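Local coordinates for major centromere autoantigen B (Homo sapiens, PDB 1UFI), which binds centromeric DNA at the CENP-B box and dimerises through its C-terminal domain, at the interface of chains A and B. Residues are numbered along the deposited sequence; one frame, centred on the assembly and turned at random. Chains: chain A/B, Major centromere autoantigen B.

The interface of chains A and B. Residues chain A 6-9, 12, 43, 47; chain B 18-19, 22-23.
Helix 9-24 of chain B lays B:Met18, B:Val19, B:Tyr22 and B:Leu23 against the loop A:Val6-A:Ser8, the start of helix 9-23 and the C-terminal part of helix 30-49 of chain A. Both chains carry the CENP-B dimerisation domain, a helical hairpin that pairs with its copy into a two-fold symmetric helical bundle, and the same contact recurs with the chains exchanged. B:Tyr22 is the knob of this patch, with 125 Å² hidden by chain A. Its CG stands anti to the backbone N (chi1 -180°), which sends the ring away from its own helix and in between the two helices of chain A. At the far end the phenol OH of B:Tyr22 meets the hydroxyl OG1 of A:Thr47 in a 2.7 Å hydrogen bond; OG1 lies at the edge of the tyrosine ring, in its plane. A:Thr47 OG1 also donates to the carbonyl O of A:Leu43, one turn earlier, at 2.7 Å. The donor lies almost straight out from the carbonyl (179°). With its hydrogen spent there, OG1 may well act as acceptor towards the phenol, though the structure alone does not show the direction. The methyl CG2 of A:Thr47 sits over the centre of the A:Phe9 ring, which borders the phenol end. Along the tyrosine, A:Ala12 CB packs against B:Tyr22 CG at 3.7 Å, A:Phe9 CA reaches B:Tyr22 CE1, and A:Pro7 CG touches B:Tyr22 CB at the root of the side chain. A:Leu43 spreads its branches: CD2 lies 3.7 Å from B:Tyr22 CD2 and also meets B:Leu23 CD1, while CD1 turns to B:Val19 CG1 at 3.9 Å, the two side chains crossing at about a right angle.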
ATOM      1  N   VAL A   6       7.049  -4.048 -12.082  1.00 30.37           N
ATOM      2  CA  VAL A   6       6.951  -2.595 -11.805  1.00 28.53           C
ATOM      3  C   VAL A   6       5.831  -1.945 -12.631  1.00 27.18           C
ATOM      4  O   VAL A   6       5.907  -1.836 -13.853  1.00 26.82           O
ATOM      5  CB  VAL A   6       8.307  -1.808 -11.917  1.00 30.41           C
ATOM      6  CG1 VAL A   6       8.100  -0.344 -11.405  1.00 27.63           C
ATOM      7  CG2 VAL A   6       9.436  -2.572 -11.158  1.00 29.88           C
ATOM      8  N   PRO A   7       4.761  -1.531 -11.952  1.00 23.59           N
ATOM      9  CA  PRO A   7       3.596  -1.010 -12.645  1.00 21.48           C
ATOM     10  C   PRO A   7       3.772   0.458 -13.072  1.00 20.63           C
ATOM     11  O   PRO A   7       4.639   1.097 -12.550  1.00 20.84           O
ATOM     12  CB  PRO A   7       2.500  -1.077 -11.583  1.00 21.15           C
ATOM     13  CG  PRO A   7       3.180  -1.094 -10.323  1.00 24.30           C
ATOM     14  CD  PRO A   7       4.581  -1.608 -10.491  1.00 23.68           C
ATOM     15  N   SER A   8       2.918   0.941 -13.940  1.00 20.82           N
ATOM     16  CA  SER A   8       2.809   2.383 -14.159  1.00 19.93           C
ATOM     17  C   SER A   8       2.063   3.057 -12.997  1.00 20.04           C
ATOM     18  O   SER A   8       1.500   2.385 -12.103  1.00 18.96           O
ATOM     19  CB  SER A   8       2.073   2.671 -15.469  1.00 21.75           C
ATOM     20  OG  SER A   8       0.686   2.328 -15.355  1.00 18.69           O
ATOM     21  N   PHE A   9       2.069   4.381 -13.001  1.00 19.40           N
ATOM     22  CA  PHE A   9       1.490   5.135 -11.928  1.00 18.91           C
ATOM     23  C   PHE A   9       0.022   4.822 -11.742  1.00 18.59           C
ATOM     24  O   PHE A   9      -0.396   4.617 -10.614  1.00 17.86           O
ATOM     25  CB  PHE A   9       1.810   6.624 -12.109  1.00 18.38           C
ATOM     26  CG  PHE A   9       1.144   7.561 -11.119  1.00 20.79           C
ATOM     27  CD1 PHE A   9       1.203   7.373  -9.710  1.00 19.93           C
ATOM     28  CD2 PHE A   9       0.550   8.704 -11.590  1.00 20.89           C
ATOM     29  CE1 PHE A   9       0.595   8.333  -8.830  1.00 18.28           C
ATOM     30  CE2 PHE A   9      -0.050   9.632 -10.715  1.00 21.13           C
ATOM     31  CZ  PHE A   9      -0.001   9.434  -9.336  1.00 20.64           C
ATOM     32  N   ALA A  12      -0.482   1.390 -10.451  1.00 19.71           N
ATOM     33  CA  ALA A  12      -0.130   1.327  -9.017  1.00 18.24           C
ATOM     34  C   ALA A  12      -1.277   1.857  -8.164  1.00 17.08           C
ATOM     35  O   ALA A  12      -1.588   1.341  -7.067  1.00 14.54           O
ATOM     36  CB  ALA A  12       1.176   2.062  -8.725  1.00 16.33           C
ATOM     37  N   LEU A  43       2.554   8.052  -2.592  1.00 16.23           N
ATOM     38  CA  LEU A  43       2.435   7.556  -3.970  1.00 14.96           C
ATOM     39  C   LEU A  43       2.159   8.728  -4.952  1.00 16.66           C
ATOM     40  O   LEU A  43       2.786   8.759  -6.015  1.00 18.68           O
ATOM     41  CB  LEU A  43       1.314   6.550  -4.067  1.00 13.17           C
ATOM     42  CG  LEU A  43       1.705   5.160  -3.588  1.00 15.46           C
ATOM     43  CD1 LEU A  43       0.355   4.405  -3.253  1.00 14.12           C
ATOM     44  CD2 LEU A  43       2.487   4.437  -4.682  1.00 17.26           C
ATOM     45  N   THR A  47       5.486  10.856  -7.038  1.00 22.75           N
ATOM     46  CA  THR A  47       5.300  10.863  -8.482  1.00 24.44           C
ATOM     47  C   THR A  47       5.304  12.310  -9.014  1.00 27.68           C
ATOM     48  O   THR A  47       6.032  12.611  -9.939  1.00 28.76           O
ATOM     49  CB  THR A  47       3.987  10.134  -8.815  1.00 23.96           C
ATOM     50  OG1 THR A  47       4.121   8.776  -8.363  1.00 19.57           O
ATOM     51  CG2 THR A  47       3.752  10.038 -10.386  1.00 21.98           C
TER
ATOM     52  N   MET B  18       3.157  -4.880  -5.812  1.00 18.76           N
ATOM     53  CA  MET B  18       3.290  -4.074  -7.028  1.00 18.91           C
ATOM     54  C   MET B  18       3.300  -2.587  -6.673  1.00 17.91           C
ATOM     55  O   MET B  18       4.102  -1.821  -7.231  1.00 19.75           O
ATOM     56  CB  MET B  18       2.184  -4.448  -8.014  1.00 18.38           C
ATOM     57  CG  MET B  18       2.506  -5.876  -8.713  1.00 22.02           C
ATOM     58  SD  MET B  18       1.418  -6.323 -10.004  1.00 18.89           S
ATOM     59  CE  MET B  18      -0.236  -6.393  -9.131  1.00 19.24           C
ATOM     60  N   VAL B  19       2.480  -2.198  -5.688  1.00 16.75           N
ATOM     61  CA  VAL B  19       2.528  -0.821  -5.159  1.00 16.41           C
ATOM     62  C   VAL B  19       3.926  -0.537  -4.625  1.00 17.79           C
ATOM     63  O   VAL B  19       4.520   0.527  -4.890  1.00 19.71           O
ATOM     64  CB  VAL B  19       1.481  -0.542  -4.015  1.00 16.06           C
ATOM     65  CG1 VAL B  19       1.826   0.817  -3.301  1.00 17.90           C
ATOM     66  CG2 VAL B  19       0.023  -0.525  -4.524  1.00 13.14           C
ATOM     67  N   TYR B  22       6.475  -0.278  -7.399  1.00 20.34           N
ATOM     68  CA  TYR B  22       6.403   1.109  -7.933  1.00 20.20           C
ATOM     69  C   TYR B  22       7.145   2.162  -7.094  1.00 21.42           C
ATOM     70  O   TYR B  22       7.996   2.934  -7.600  1.00 21.21           O
ATOM     71  CB  TYR B  22       4.916   1.539  -8.087  1.00 18.54           C
ATOM     72  CG  TYR B  22       4.772   2.955  -8.633  1.00 18.83           C
ATOM     73  CD1 TYR B  22       4.932   3.187  -9.980  1.00 19.37           C
ATOM     74  CD2 TYR B  22       4.491   4.029  -7.770  1.00 21.06           C
ATOM     75  CE1 TYR B  22       4.830   4.497 -10.503  1.00 18.45           C
ATOM     76  CE2 TYR B  22       4.366   5.374  -8.275  1.00 16.49           C
ATOM     77  CZ  TYR B  22       4.534   5.558  -9.656  1.00 19.91           C
ATOM     78  OH  TYR B  22       4.409   6.844 -10.155  1.00 19.88           O
ATOM     79  N   LEU B  23       6.785   2.271  -5.830  1.00 21.34           N
ATOM     80  CA  LEU B  23       7.399   3.275  -4.969  1.00 24.40           C
ATOM     81  C   LEU B  23       8.942   3.167  -4.898  1.00 23.85           C
ATOM     82  O   LEU B  23       9.655   4.176  -4.865  1.00 24.57           O
ATOM     83  CB  LEU B  23       6.805   3.095  -3.573  1.00 25.13           C
ATOM     84  CG  LEU B  23       6.320   4.258  -2.765  1.00 30.14           C
ATOM     85  CD1 LEU B  23       6.011   5.472  -3.581  1.00 33.14           C
ATOM     86  CD2 LEU B  23       5.126   3.711  -1.962  1.00 28.61           C
TER